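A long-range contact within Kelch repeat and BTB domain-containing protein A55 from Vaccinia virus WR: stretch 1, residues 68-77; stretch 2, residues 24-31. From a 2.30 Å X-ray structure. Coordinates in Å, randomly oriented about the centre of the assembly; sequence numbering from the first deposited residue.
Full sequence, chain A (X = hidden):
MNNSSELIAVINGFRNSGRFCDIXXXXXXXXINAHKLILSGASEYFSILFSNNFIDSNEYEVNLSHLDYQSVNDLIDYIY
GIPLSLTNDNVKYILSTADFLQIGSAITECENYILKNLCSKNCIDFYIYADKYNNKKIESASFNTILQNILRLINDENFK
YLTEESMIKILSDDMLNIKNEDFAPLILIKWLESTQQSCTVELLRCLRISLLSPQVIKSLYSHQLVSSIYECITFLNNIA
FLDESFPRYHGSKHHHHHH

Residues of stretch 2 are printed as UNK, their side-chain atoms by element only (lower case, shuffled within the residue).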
# COMPACT_ATOMS: atom_id res chain seq x y z
N ASP A 68 19.83 -6.16 -15.72
CA ASP A 68 20.79 -5.68 -14.71
C ASP A 68 20.26 -5.94 -13.28
O ASP A 68 19.12 -5.56 -12.99
CB ASP A 68 21.09 -4.19 -14.93
CG ASP A 68 22.10 -3.60 -13.96
OD1 ASP A 68 21.67 -3.03 -12.93
OD2 ASP A 68 23.31 -3.70 -14.23
N TYR A 69 21.08 -6.58 -12.42
CA TYR A 69 20.72 -6.94 -11.03
C TYR A 69 20.34 -5.74 -10.16
O TYR A 69 19.26 -5.75 -9.57
CB TYR A 69 21.82 -7.79 -10.35
CG TYR A 69 21.64 -7.92 -8.84
CD1 TYR A 69 20.58 -8.63 -8.31
CD2 TYR A 69 22.53 -7.30 -7.96
CE1 TYR A 69 20.39 -8.73 -6.93
CE2 TYR A 69 22.36 -7.40 -6.58
CZ TYR A 69 21.29 -8.12 -6.07
OH TYR A 69 21.12 -8.23 -4.71
N GLN A 70 21.24 -4.73 -10.04
CA GLN A 70 21.02 -3.53 -9.23
C GLN A 70 19.77 -2.76 -9.68
O GLN A 70 19.08 -2.17 -8.85
CB GLN A 70 22.27 -2.63 -9.21
CG GLN A 70 22.29 -1.55 -8.11
CD GLN A 70 22.22 -2.08 -6.69
OE1 GLN A 70 22.87 -3.07 -6.32
NE2 GLN A 70 21.43 -1.42 -5.86
N SER A 71 19.46 -2.82 -10.99
CA SER A 71 18.28 -2.21 -11.60
C SER A 71 17.02 -2.94 -11.12
O SER A 71 16.11 -2.28 -10.60
CB SER A 71 18.39 -2.24 -13.12
OG SER A 71 17.26 -1.65 -13.73
N VAL A 72 16.98 -4.29 -11.25
CA VAL A 72 15.86 -5.15 -10.83
C VAL A 72 15.62 -5.02 -9.32
O VAL A 72 14.47 -4.81 -8.91
CB VAL A 72 16.03 -6.64 -11.29
CG1 VAL A 72 14.91 -7.52 -10.76
CG2 VAL A 72 16.10 -6.75 -12.81
N ASN A 73 16.70 -5.09 -8.50
CA ASN A 73 16.66 -4.98 -7.04
C ASN A 73 16.04 -3.66 -6.56
O ASN A 73 15.19 -3.68 -5.68
CB ASN A 73 18.06 -5.17 -6.44
CG ASN A 73 18.08 -5.31 -4.94
OD1 ASN A 73 17.79 -6.37 -4.38
ND2 ASN A 73 18.41 -4.23 -4.25
N ASP A 74 16.46 -2.52 -7.16
CA ASP A 74 15.95 -1.19 -6.83
C ASP A 74 14.51 -1.00 -7.29
O ASP A 74 13.76 -0.27 -6.65
CB ASP A 74 16.86 -0.09 -7.39
CG ASP A 74 18.20 0.06 -6.69
OD1 ASP A 74 18.42 -0.61 -5.65
OD2 ASP A 74 19.04 0.84 -7.18
N LEU A 75 14.12 -1.67 -8.40
CA LEU A 75 12.76 -1.62 -8.94
C LEU A 75 11.80 -2.37 -8.03
O LEU A 75 10.67 -1.92 -7.86
CB LEU A 75 12.69 -2.15 -10.38
CG LEU A 75 13.11 -1.17 -11.47
CD1 LEU A 75 13.45 -1.90 -12.74
CD2 LEU A 75 12.03 -0.15 -11.75
N ILE A 76 12.25 -3.49 -7.41
CA ILE A 76 11.46 -4.27 -6.44
C ILE A 76 11.31 -3.41 -5.18
O ILE A 76 10.22 -3.33 -4.62
CB ILE A 76 12.06 -5.68 -6.17
CG1 ILE A 76 12.02 -6.55 -7.45
CG2 ILE A 76 11.34 -6.40 -5.01
CD1 ILE A 76 13.10 -7.61 -7.52
N ASP A 77 12.40 -2.69 -4.78
CA ASP A 77 12.40 -1.77 -3.65
C ASP A 77 11.42 -0.62 -3.90
O ASP A 77 10.78 -0.14 -2.95
CB ASP A 77 13.82 -1.22 -3.38
CG ASP A 77 14.81 -2.21 -2.80
OD1 ASP A 77 14.37 -3.15 -2.09
OD2 ASP A 77 16.03 -2.03 -3.03
N UNK A 24 10.90 -16.19 -6.01
CA UNK A 24 12.32 -15.84 -6.03
C UNK A 24 12.77 -15.46 -7.44
O UNK A 24 12.45 -16.17 -8.40
o UNK A 24 12.78 -17.40 -4.20
c UNK A 24 13.17 -17.00 -5.50
N UNK A 25 13.49 -14.33 -7.57
CA UNK A 25 14.00 -13.84 -8.85
C UNK A 25 15.51 -14.12 -8.93
O UNK A 25 16.26 -13.69 -8.04
c UNK A 25 14.28 -11.81 -10.39
c UNK A 25 12.08 -12.20 -9.18
c UNK A 25 13.62 -12.35 -9.11
c UNK A 25 11.54 -10.88 -8.67
N UNK A 26 15.93 -14.85 -9.97
CA UNK A 26 17.32 -15.24 -10.19
C UNK A 26 17.95 -14.48 -11.37
O UNK A 26 17.46 -14.55 -12.50
c UNK A 26 17.07 -17.49 -9.04
c UNK A 26 17.47 -16.79 -10.33
c UNK A 26 18.88 -17.20 -10.75
N UNK A 27 19.03 -13.73 -11.07
CA UNK A 27 19.82 -12.97 -12.03
C UNK A 27 21.26 -13.49 -11.90
O UNK A 27 21.98 -13.11 -10.97
c UNK A 27 19.70 -11.42 -11.83
c UNK A 27 20.54 -10.65 -12.87
c UNK A 27 18.23 -10.96 -11.88
c UNK A 27 17.85 -10.02 -10.77
N UNK A 28 21.64 -14.41 -12.82
CA UNK A 28 22.94 -15.09 -12.89
C UNK A 28 23.24 -15.92 -11.63
O UNK A 28 23.04 -17.14 -11.65
c UNK A 28 23.95 -13.45 -14.59
n UNK A 28 23.84 -12.13 -14.59
c UNK A 28 24.09 -14.12 -13.25
o UNK A 28 23.94 -14.10 -15.65
N UNK A 29 23.70 -15.27 -10.54
CA UNK A 29 24.04 -15.93 -9.27
C UNK A 29 23.36 -15.27 -8.05
O UNK A 29 23.44 -15.80 -6.94
o UNK A 29 27.07 -16.26 -10.90
c UNK A 29 26.30 -16.82 -10.10
c UNK A 29 25.57 -15.97 -9.07
o UNK A 29 26.10 -18.06 -10.09
N UNK A 30 22.68 -14.13 -8.27
CA UNK A 30 21.99 -13.36 -7.24
C UNK A 30 20.52 -13.77 -7.11
O UNK A 30 19.88 -14.12 -8.12
c UNK A 30 22.10 -11.85 -7.52
c UNK A 30 23.51 -11.29 -7.42
o UNK A 30 24.99 -10.08 -6.01
o UNK A 30 23.34 -11.16 -5.04
c UNK A 30 23.97 -10.81 -6.06
N UNK A 31 19.98 -13.73 -5.88
CA UNK A 31 18.59 -14.10 -5.57
C UNK A 31 17.85 -13.03 -4.77
O UNK A 31 18.39 -12.52 -3.78
c UNK A 31 17.64 -19.84 -6.00
c UNK A 31 18.74 -16.66 -5.72
c UNK A 31 18.54 -15.45 -4.83
n UNK A 31 18.73 -19.13 -5.76
n UNK A 31 16.48 -19.49 -5.46
n UNK A 31 17.69 -20.91 -6.78
c UNK A 31 18.78 -17.94 -4.91

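Position 24 has two side-chain atoms, one carbon followed by one oxygen. The group is a short hydroxyl arm, and it lies out of reach of the helix of stretch 1. The oxygen is hydrogen-bonded to a residue just outside the stretch. One carbon and one oxygen, with no further branch, make this S24.

Position 25 carries four carbons and no heteroatom. The chain forks at the first carbon, and one arm is two carbons long. Its CA-to-CB bond points toward the helix, and its carbons touch V72 and I76. A fork at the first carbon with unequal arms is isoleucine, so this is I25. Its CD1 lies 3.8 Å from CD1 of I76. Its CG2 lies 4.4 Å from CG1 of V72, a looser approach.

Position 26 has three carbons: one carbon carrying two others. The side chain is out of reach of stretch 1, as expected on a strand where alternate residues face opposite ways. The small symmetric fork gives V26.

Position 27 again has four carbons, forked at the first, with one arm of two carbons. Its CA-to-CB bond points toward the helix, and the side chain reaches both Y69 and V72. The pattern repeats that of I25, and the residue is I27. Its CD1 lies 3.9 Å from CG1 of V72 and also 3.9 Å from CD1 of Y69. It meets the tyrosine ring at the edge, near the ring plane.

Position 28 has two carbons, the second carrying one oxygen and one nitrogen. That is a carboxamide on a short arm. It makes no contact with the helix. Its phi is positive, at 61°, where the chain turns. The residue is N28.

Position 29 also has two carbons, but the second carries two oxygens. This short carboxylate is exposed and out of reach of stretch 1. It is D29. Its backbone N gives a weak hydrogen bond to O of I27, at 2.8 Å.

Position 30 has three carbons, the third carrying two oxygens. The arm is one carbon longer than that of D29, and its CA-to-CB bond points toward the helix. Its aliphatic part lies over one face of the Y69 ring. The residue is E30. Its CB is 3.6 Å from CE1 of Y69. Its CG sits almost on the ring normal, 3.9 Å from the centroid of the Y69 ring, in a CH-pi contact.

Position 31 has three carbons, a nitrogen, then a carbon bearing two more nitrogens. Its CA-to-CB bond points away from the helix. This guanidinium chain is R31. NH2 of R31 is hydrogen-bonded elsewhere in the structure.

The contact is apolar, with no hydrogen bond across it. I25 and I27 pack on V72, while I76 and Y69 extend the packing along the helix. The helix and strand 24-27 run nearly antiparallel, at 160°. Backbone hydrogen bonds pair I27 with E30 across the turn. Both residues touch the Y69 ring, I27 at its edge and E30 over a face.

Stretch 2 (24-31) SIVINDER
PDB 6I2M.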